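Local coordinates for homospermidine synthase (Legionella pneumophila subsp. pneumophila str. Philadelphia 1, PDB 2PH5), which binds NAD and probably catalyses the formation of the polyamine homospermidine, at residues Leu172-Asp177 and Met196-Lys201; Gly360-Leu363 and Gly369-Trp372. All coordinates share one frame; numbering follows the deposited sequence.

Contact 1 of 2, residues Leu172-Asp177 and Met196-Lys201; sequences LNIAKD and MTLGIK
Leu198 and Ile174 carry most of this small, buried contact, in which the end of helix 158-176 meets the chain just as it leaves helix 188-197, through branched aliphatic side chains. The side chain of Leu198 reaches across to the helix and sets its CD2 methyl against two neighbouring residues there. Leu198 CD2 lies 4.3 Å from Ile174 CG2 and 4.4 Å from Ala175 CB, so that one leucine branch rests on both the isoleucine and the alanine. Ile174 uses its two ends differently. While the CG2 branch faces the leucine, the extended arm, with CD1 anti to CA (chi2 173°), carries Ile174 CD1 alongside the CD1 methyl of Ile200, 4.4 Å away. These separations describe loose van der Waals packing. Ala175 CA and Leu198 CA are 7.2 Å apart, an approach the small alanine side chain probably helps. Between Leu198 and Ile200 the chain turns out of its helix at Gly199, whose positive phi (79°) belongs to a Schellman motif, so that Leu198 before the glycine and the CD1 tip of Ile200 after it both touch the same helix. Beyond the contact, Asp177 OD2 is hydrogen-bonded to Tyr441 OH, and Leu198 O to Asn366 ND2. Helix 158-176 and the chain following helix 188-197 are thus joined against strands 352-364 and 370-378.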
# COMPACT_ATOMS: atom_id res chain seq x y z
N LEU A 172 18.24 30.26 6.21
CA LEU A 172 18.28 31.71 6.16
C LEU A 172 16.88 32.32 6.31
O LEU A 172 16.71 33.30 7.03
CB LEU A 172 18.92 32.20 4.86
CG LEU A 172 20.37 31.78 4.57
CD1 LEU A 172 20.78 32.32 3.22
CD2 LEU A 172 21.30 32.29 5.67
N ASN A 173 15.88 31.74 5.64
CA ASN A 173 14.53 32.27 5.74
C ASN A 173 14.03 32.25 7.19
O ASN A 173 13.47 33.23 7.67
CB ASN A 173 13.54 31.49 4.87
CG ASN A 173 13.76 31.73 3.40
OD1 ASN A 173 14.53 32.61 3.01
ND2 ASN A 173 13.08 30.96 2.56
N ILE A 174 14.25 31.14 7.88
CA ILE A 174 13.81 31.05 9.27
C ILE A 174 14.50 32.12 10.11
O ILE A 174 13.94 32.61 11.08
CB ILE A 174 14.13 29.67 9.87
CG1 ILE A 174 13.38 28.58 9.09
CG2 ILE A 174 13.72 29.65 11.34
CD1 ILE A 174 13.75 27.17 9.50
N ALA A 175 15.73 32.47 9.72
CA ALA A 175 16.50 33.49 10.43
C ALA A 175 15.86 34.87 10.25
O ALA A 175 15.73 35.62 11.21
CB ALA A 175 17.95 33.49 9.93
N LYS A 176 15.47 35.21 9.02
CA LYS A 176 14.85 36.51 8.79
C LYS A 176 13.48 36.55 9.48
O LYS A 176 13.11 37.58 10.04
CB LYS A 176 14.72 36.80 7.28
CG LYS A 176 13.58 36.07 6.57
CD LYS A 176 13.61 36.27 5.05
CE LYS A 176 12.28 35.86 4.39
NZ LYS A 176 11.83 34.46 4.66
N ASP A 177 12.75 35.44 9.45
CA ASP A 177 11.43 35.35 10.09
C ASP A 177 11.56 35.36 11.61
O ASP A 177 10.55 35.41 12.31
CB ASP A 177 10.70 34.06 9.70
CG ASP A 177 10.30 34.02 8.25
OD1 ASP A 177 9.66 34.99 7.77
OD2 ASP A 177 10.61 33.01 7.58
N MSE A 196 21.97 25.37 14.91
CA MSE A 196 21.83 25.22 16.34
C MSE A 196 21.21 26.46 16.99
O MSE A 196 20.31 26.35 17.82
CB MSE A 196 23.18 24.94 16.97
CG MSE A 196 23.12 24.82 18.48
SE MSE A 196 24.88 24.97 19.26
CE MSE A 196 24.92 26.91 19.36
N THR A 197 21.69 27.64 16.60
CA THR A 197 21.18 28.88 17.16
C THR A 197 19.69 29.03 16.86
O THR A 197 18.97 29.73 17.58
CB THR A 197 21.99 30.12 16.66
OG1 THR A 197 21.39 31.33 17.12
CG2 THR A 197 22.06 30.14 15.15
N LEU A 198 19.22 28.37 15.81
CA LEU A 198 17.80 28.41 15.43
C LEU A 198 16.95 27.31 16.09
O LEU A 198 15.73 27.28 15.89
CB LEU A 198 17.65 28.33 13.91
CG LEU A 198 17.65 29.67 13.17
CD1 LEU A 198 18.64 30.64 13.81
CD2 LEU A 198 17.99 29.43 11.72
N GLY A 199 17.58 26.42 16.84
CA GLY A 199 16.83 25.37 17.53
C GLY A 199 16.39 24.16 16.72
O GLY A 199 15.51 23.41 17.13
N ILE A 200 17.01 23.99 15.56
CA ILE A 200 16.71 22.88 14.69
C ILE A 200 17.12 21.58 15.36
O ILE A 200 18.30 21.35 15.61
CB ILE A 200 17.47 22.99 13.37
CG1 ILE A 200 17.24 24.37 12.76
CG2 ILE A 200 17.00 21.90 12.42
CD1 ILE A 200 15.79 24.68 12.47
N LYS A 201 16.13 20.74 15.65
CA LYS A 201 16.39 19.46 16.29
C LYS A 201 16.37 18.32 15.29
O LYS A 201 17.02 17.29 15.49
CB LYS A 201 15.34 19.21 17.38
CG LYS A 201 15.41 20.16 18.55
CD LYS A 201 14.26 19.89 19.51
CE LYS A 201 14.39 20.68 20.78
NZ LYS A 201 13.39 20.20 21.77

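Contact 2 of 2, residues Gly360-Leu363 and Gly369-Trp372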
# COMPACT_ATOMS: atom_id res chain seq x y z
N GLY A 360 11.06 18.46 -0.93
CA GLY A 360 11.54 19.54 -0.10
C GLY A 360 12.12 19.07 1.22
O GLY A 360 12.22 17.87 1.46
N VAL A 361 12.50 20.03 2.06
CA VAL A 361 13.07 19.73 3.37
C VAL A 361 12.28 20.34 4.50
O VAL A 361 11.84 21.49 4.43
CB VAL A 361 14.52 20.23 3.48
CG1 VAL A 361 15.44 19.35 2.66
CG2 VAL A 361 14.60 21.67 3.00
N LEU A 362 12.10 19.57 5.56
CA LEU A 362 11.35 20.01 6.71
C LEU A 362 12.29 20.25 7.87
O LEU A 362 13.00 19.33 8.29
CB LEU A 362 10.32 18.95 7.07
CG LEU A 362 9.31 19.22 8.18
CD1 LEU A 362 8.50 20.47 7.82
CD2 LEU A 362 8.38 18.00 8.35
N LEU A 363 12.34 21.48 8.36
CA LEU A 363 13.19 21.79 9.51
C LEU A 363 12.30 21.96 10.73
O LEU A 363 11.39 22.77 10.71
CB LEU A 363 13.98 23.08 9.27
CG LEU A 363 15.13 22.91 8.28
CD1 LEU A 363 14.57 22.60 6.90
CD2 LEU A 363 15.94 24.18 8.26
N GLY A 369 7.75 27.45 14.41
CA GLY A 369 6.99 26.27 14.02
C GLY A 369 7.74 25.47 12.96
O GLY A 369 8.78 25.92 12.46
N ALA A 370 7.24 24.29 12.61
CA ALA A 370 7.92 23.49 11.60
C ALA A 370 7.90 24.28 10.29
O ALA A 370 6.92 24.94 9.97
CB ALA A 370 7.23 22.15 11.41
N TYR A 371 9.00 24.19 9.55
CA TYR A 371 9.15 24.90 8.28
C TYR A 371 9.51 23.94 7.15
O TYR A 371 10.41 23.10 7.29
CB TYR A 371 10.26 25.94 8.42
CG TYR A 371 10.38 26.87 7.25
CD1 TYR A 371 9.47 27.92 7.08
CD2 TYR A 371 11.41 26.74 6.33
CE1 TYR A 371 9.60 28.82 6.02
CE2 TYR A 371 11.55 27.62 5.27
CZ TYR A 371 10.64 28.66 5.13
OH TYR A 371 10.78 29.54 4.08
N TRP A 372 8.80 24.07 6.03
CA TRP A 372 9.05 23.22 4.87
C TRP A 372 9.35 24.11 3.68
O TRP A 372 8.54 24.96 3.31
CB TRP A 372 7.83 22.37 4.55
CG TRP A 372 8.06 21.34 3.49
CD1 TRP A 372 8.35 20.01 3.68
CD2 TRP A 372 7.99 21.53 2.07
NE1 TRP A 372 8.44 19.36 2.47
CE2 TRP A 372 8.23 20.27 1.46
CE3 TRP A 372 7.74 22.63 1.24
CZ2 TRP A 372 8.22 20.09 0.08
CZ3 TRP A 372 7.73 22.46 -0.14
CH2 TRP A 372 7.97 21.19 -0.71
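Trp372 and Gly360 meet where the indole of one strand lies along the backbone of its antiparallel neighbour. With CG anti to the backbone N (chi1 -172°), the ring is carried along the neighbouring strand, and Trp372 CZ2 comes within 3.4 Å of Gly360 CA, with no side chain on the glycine to come between. Further along, the backbone of Val361 lies over one face of the indole. Leu362 shares the sheet face of Trp372. Its own CG is likewise anti to the backbone N (chi1 -175°), which lays Leu362 CD1 against Tyr371 O at 3.3 Å. The same methyl, Leu362 CD1, packs against Trp372 CB at 3.8 Å and, on its other flank, against Ala370 CB at 4.2 Å. Leu363 and Tyr371 point to the reverse face as the hydrogen-bonded pair: Leu363 N donates to Tyr371 O at 2.7 Å, and Tyr371 N returns a bond to Leu363 O at 3.0 Å. Leu362 and Trp372 form the adjoining non-hydrogen-bonded pair, where Trp372 CA approaches Val361 O at 3.3 Å in a CA-H...O contact. On the Leu363 side, helix 158-176 covers the sheet, while the indole NE1 makes a weak bond to Ala206 O in strand 202-213. Alternating pairs are the signature of antiparallel strands; joined directly by a short loop, as strands 352-364 and 370-378 are, they make a beta hairpin, here within the mixed sheet of the saccharopine dehydrogenase C-terminal family region.

From the N terminus, the chain runs through helix 158-176, then closes a loop of 18 residues at contact 1, where the chain leaving helix 188-197 comes back beside it. It continues into strand 202-213 and on through the mixed sheet before contact 2 closes the much shorter turn between strands 352-364 and 370-378. The two closures follow in series, neither enclosing nor crossing the other, yet their centres are only about 11 Å apart. They touch directly: Asn173 ND2 is 3.1 Å from Tyr371 OH, a probable hydrogen bond, and Ile200 CD1 packs on Leu363 CB. Helix 158-176 and the chain following helix 188-197 thereby rest on the hairpin face that carries Leu363 and Tyr371.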